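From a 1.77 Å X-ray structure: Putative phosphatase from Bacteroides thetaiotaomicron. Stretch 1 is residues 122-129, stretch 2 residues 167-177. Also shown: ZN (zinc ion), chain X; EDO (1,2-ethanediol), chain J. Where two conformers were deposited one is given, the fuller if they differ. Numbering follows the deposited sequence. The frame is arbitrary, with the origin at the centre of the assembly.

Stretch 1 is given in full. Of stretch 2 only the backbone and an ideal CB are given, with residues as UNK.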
# COMPACT_ATOMS: atom_id res chain seq x y z
N TRP A 122 18.87 0.88 37.98
CA TRP A 122 18.82 -0.52 37.54
C TRP A 122 18.54 -1.42 38.73
O TRP A 122 19.11 -1.25 39.82
CB TRP A 122 20.15 -0.94 36.89
CG TRP A 122 20.45 -0.25 35.58
CD1 TRP A 122 20.62 1.10 35.38
CD2 TRP A 122 20.67 -0.86 34.30
NE1 TRP A 122 20.89 1.36 34.06
CE2 TRP A 122 20.93 0.17 33.38
CE3 TRP A 122 20.66 -2.19 33.84
CZ2 TRP A 122 21.18 -0.08 32.03
CZ3 TRP A 122 20.91 -2.42 32.51
CH2 TRP A 122 21.17 -1.38 31.62
N ARG A 123 17.65 -2.38 38.52
CA ARG A 123 17.27 -3.32 39.54
C ARG A 123 16.74 -4.58 38.88
O ARG A 123 15.85 -4.51 38.01
CB ARG A 123 16.20 -2.70 40.45
CG ARG A 123 15.75 -3.61 41.63
CD ARG A 123 14.55 -3.02 42.39
NE ARG A 123 14.85 -1.66 42.82
CZ ARG A 123 15.61 -1.34 43.87
NH1 ARG A 123 16.16 -2.28 44.64
NH2 ARG A 123 15.83 -0.07 44.16
N ASP A 124 17.29 -5.73 39.27
CA ASP A 124 16.82 -7.02 38.81
C ASP A 124 15.63 -7.43 39.68
O ASP A 124 15.48 -6.96 40.81
CB ASP A 124 17.93 -8.07 38.87
CG ASP A 124 18.97 -7.91 37.76
OD1 ASP A 124 18.77 -7.12 36.81
OD2 ASP A 124 19.99 -8.61 37.83
N GLY A 125 14.79 -8.31 39.16
CA GLY A 125 13.60 -8.76 39.88
C GLY A 125 12.35 -8.94 39.02
O GLY A 125 12.43 -9.05 37.80
N PRO A 126 11.18 -8.97 39.67
CA PRO A 126 9.91 -9.20 38.99
C PRO A 126 9.49 -8.10 38.02
O PRO A 126 9.81 -6.91 38.24
CB PRO A 126 8.91 -9.31 40.17
CG PRO A 126 9.51 -8.47 41.23
CD PRO A 126 10.99 -8.65 41.10
N PHE A 127 8.78 -8.47 36.95
CA PHE A 127 8.30 -7.47 36.01
C PHE A 127 7.31 -6.51 36.68
O PHE A 127 7.27 -5.33 36.34
CB PHE A 127 7.58 -8.06 34.79
CG PHE A 127 8.42 -8.92 33.88
CD1 PHE A 127 9.81 -8.96 33.96
CD2 PHE A 127 7.81 -9.59 32.83
CE1 PHE A 127 10.55 -9.75 33.09
CE2 PHE A 127 8.55 -10.36 31.94
CZ PHE A 127 9.92 -10.44 32.08
N ASP A 128 6.48 -7.04 37.58
CA ASP A 128 5.44 -6.27 38.26
C ASP A 128 5.75 -6.06 39.74
O ASP A 128 6.55 -6.78 40.32
CB ASP A 128 4.11 -6.99 38.16
CG ASP A 128 3.64 -7.13 36.73
OD1 ASP A 128 3.74 -6.14 35.97
OD2 ASP A 128 3.16 -8.22 36.37
N GLY A 129 5.09 -5.07 40.34
CA GLY A 129 5.26 -4.75 41.75
C GLY A 129 5.39 -3.25 41.95
O GLY A 129 5.32 -2.49 40.98
N UNK A 167 15.68 -11.68 30.18
CA UNK A 167 14.28 -11.31 30.35
C UNK A 167 13.55 -12.66 30.25
O UNK A 167 13.39 -13.20 29.15
CB UNK A 167 13.80 -10.29 29.32
N UNK A 168 13.15 -13.23 31.40
CA UNK A 168 12.51 -14.56 31.43
C UNK A 168 11.01 -14.36 31.37
O UNK A 168 10.37 -13.97 32.34
CB UNK A 168 12.90 -15.35 32.68
N UNK A 169 10.45 -14.61 30.19
CA UNK A 169 9.04 -14.36 29.92
C UNK A 169 8.10 -15.32 30.64
O UNK A 169 6.92 -15.02 30.82
CB UNK A 169 8.79 -14.44 28.41
N UNK A 170 8.61 -16.48 31.04
CA UNK A 170 7.79 -17.47 31.74
C UNK A 170 7.60 -17.11 33.21
O UNK A 170 6.46 -17.08 33.69
CB UNK A 170 8.42 -18.86 31.62
N UNK A 171 8.69 -16.84 33.92
CA UNK A 171 8.56 -16.50 35.35
C UNK A 171 8.48 -14.99 35.59
O UNK A 171 8.32 -14.56 36.73
CB UNK A 171 9.74 -17.08 36.13
N UNK A 172 8.54 -14.20 34.51
CA UNK A 172 8.39 -12.75 34.58
C UNK A 172 9.40 -12.13 35.55
O UNK A 172 9.05 -11.39 36.47
CB UNK A 172 6.96 -12.39 35.00
N UNK A 173 10.67 -12.46 35.31
CA UNK A 173 11.80 -12.03 36.12
C UNK A 173 12.93 -11.57 35.24
O UNK A 173 13.21 -12.20 34.22
CB UNK A 173 12.27 -13.16 37.04
N UNK A 174 13.58 -10.47 35.63
CA UNK A 174 14.78 -9.96 34.99
C UNK A 174 15.98 -10.36 35.83
O UNK A 174 15.97 -10.16 37.06
CB UNK A 174 14.71 -8.44 34.81
N UNK A 175 16.99 -10.92 35.20
CA UNK A 175 18.22 -11.31 35.89
C UNK A 175 19.44 -10.92 35.06
O UNK A 175 19.32 -10.48 33.90
CB UNK A 175 18.23 -12.81 36.17
N UNK A 176 20.62 -11.03 35.68
CA UNK A 176 21.90 -10.69 35.05
C UNK A 176 22.89 -11.87 35.16
O UNK A 176 23.87 -11.80 35.91
CB UNK A 176 22.49 -9.44 35.70
N UNK A 177 22.63 -12.95 34.41
CA UNK A 177 23.45 -14.17 34.55
C UNK A 177 24.86 -14.11 33.95
O UNK A 177 25.73 -14.88 34.38
CB UNK A 177 22.71 -15.34 33.90
ZN ZN X . 13.70 -19.69 32.66
C1 EDO J . 4.90 -3.70 34.41
O1 EDO J . 3.70 -4.28 33.87
C2 EDO J . 5.39 -2.58 33.49
O2 EDO J . 6.14 -1.60 34.23

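Position 167 lies on a strand, and its CA-to-CB bond runs sideways to stretch 1, with the ideal CB 4.8 Å from Phe 127 CZ. The aromatic ring offers no polar partner, so an aliphatic residue of almost any shape would suit. The deposited residue is Ile 167, whose CG2 lies 3.7 Å from Phe 127 CZ.

At 168 no atom of stretch 1 is close to the ideal CB, but the zinc ion lies 4.4 Å from that CB (ZN to CB of 168), and the bond points in its general direction. A metal ligand such as Asp, Glu or His is a reasonable expectation. It is Asp 168, whose OD2 binds ZN at 2.0 Å, while its OD1 accepts a hydrogen bond from the backbone of 170, N to OD1 3.1 Å.

Position 169 points away from stretch 1, yet its ideal CB is 5.4 Å from Phe 127 CE2, so a branched apolar chain could still turn back to the ring. Leu 169 does so modestly: its CD2 approaches Phe 127 CE2 at the ring edge, 4.4 Å apart. Positions 170 and 171 point away into space that stretch 1 leaves empty, and polar residues of many kinds would fit; they are Lys 170 and Asn 171.

Position 172 has phi/psi of 56/53, a left-handed conformation that favours Gly, Asn or Asp. Stretch 1 offers two features here: the Phe 127 ring, with CD2 3.6 Å from the ideal CB, suits the aliphatic part of a chain or a flat group, and, off to one side of the ring, the carboxylate of Asp 128 suits a basic end. Lys or Arg would serve. Arg 172 runs toward Asp 128, with Phe 127 CD2 over one face of its guanidinium, and its NH2 forms a salt bridge with Asp 128 OD2 at 2.8 Å. Its CA sits over the ring in a CH-pi contact, while its carbonyl O accepts a hydrogen bond from Phe 127 N at 3.0 Å.

Position 173 pairs with Pro 126 in an antiparallel bridge, and its CB shares that residue's face of the sheet. A flexible or branched apolar chain could cover the proline. The residue is Met 173, present as selenomethionine, and its SE reaches Pro 126 CB at 4.1 Å.

Position 174 pairs with Gly 125, and two hydrogen bonds fix the register: Gly 125 N to O of 174, 3.0 Å, and N of 174 to Gly 125 O, 2.8 Å. The glycine leaves this face without a facing side chain, so a medium or large apolar residue suits. Leu 174 places CD2 3.9 Å from Arg 123 O.

Position 175 points away and is undemanding; Ser 175 occupies it. At 176 the bond points toward stretch 1, and the ideal CB is 3.4 Å from Asp 124 OD2. A short donor, Ser or Thr, is indicated. Ser 176 donates from OG to Asp 124 OD2 at 2.7 Å. Position 177, with phi of -74°, tolerates many residues including proline, and is Pro 177.

Stretch 2, residues 167-177: IDLKNRMLSSP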
# COMPACT_ATOMS: atom_id res chain seq x y z
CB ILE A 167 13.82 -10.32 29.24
CG1 ILE A 167 14.70 -9.06 29.24
CG2 ILE A 167 12.33 -10.00 29.37
CD1 ILE A 167 14.68 -8.25 27.88
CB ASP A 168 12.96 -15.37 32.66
CG ASP A 168 12.58 -16.85 32.58
OD1 ASP A 168 11.49 -17.15 32.05
OD2 ASP A 168 13.36 -17.72 33.06
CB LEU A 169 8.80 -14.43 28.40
CG LEU A 169 9.64 -13.44 27.59
CD1 LEU A 169 9.53 -13.70 26.08
CD2 LEU A 169 9.26 -11.99 27.94
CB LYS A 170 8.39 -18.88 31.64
CG LYS A 170 7.55 -19.99 32.32
CD LYS A 170 8.33 -21.30 32.38
CE LYS A 170 7.54 -22.41 33.05
NZ LYS A 170 7.22 -22.14 34.48
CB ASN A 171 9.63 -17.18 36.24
CG ASN A 171 11.03 -16.65 36.02
OD1 ASN A 171 11.97 -17.05 36.71
ND2 ASN A 171 11.18 -15.75 35.07
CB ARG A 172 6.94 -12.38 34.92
CG ARG A 172 5.96 -12.88 33.85
CD ARG A 172 4.51 -12.56 34.13
NE ARG A 172 4.26 -11.13 34.37
CZ ARG A 172 4.07 -10.21 33.43
NH1 ARG A 172 4.15 -10.51 32.13
NH2 ARG A 172 3.84 -8.95 33.80
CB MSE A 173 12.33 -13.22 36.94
CG MSE A 173 11.40 -13.82 37.98
SE MSE A 173 11.18 -12.64 39.49
CE MSE A 173 13.04 -12.31 39.86
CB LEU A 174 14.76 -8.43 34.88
CG LEU A 174 15.97 -7.73 34.26
CD1 LEU A 174 16.04 -7.99 32.75
CD2 LEU A 174 15.92 -6.22 34.51
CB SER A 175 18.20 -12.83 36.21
OG SER A 175 18.15 -13.59 35.01
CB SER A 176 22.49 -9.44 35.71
OG SER A 176 21.58 -8.37 35.65
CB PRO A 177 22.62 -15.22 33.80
CG PRO A 177 21.88 -14.42 32.74
CD PRO A 177 21.58 -13.10 33.38
O HOH W 1 11.91 -19.88 32.15
O HOH W 2 13.84 -21.85 32.46
O HOH W 3 15.25 -19.57 33.73
O HOH W 4 13.24 -20.19 34.85
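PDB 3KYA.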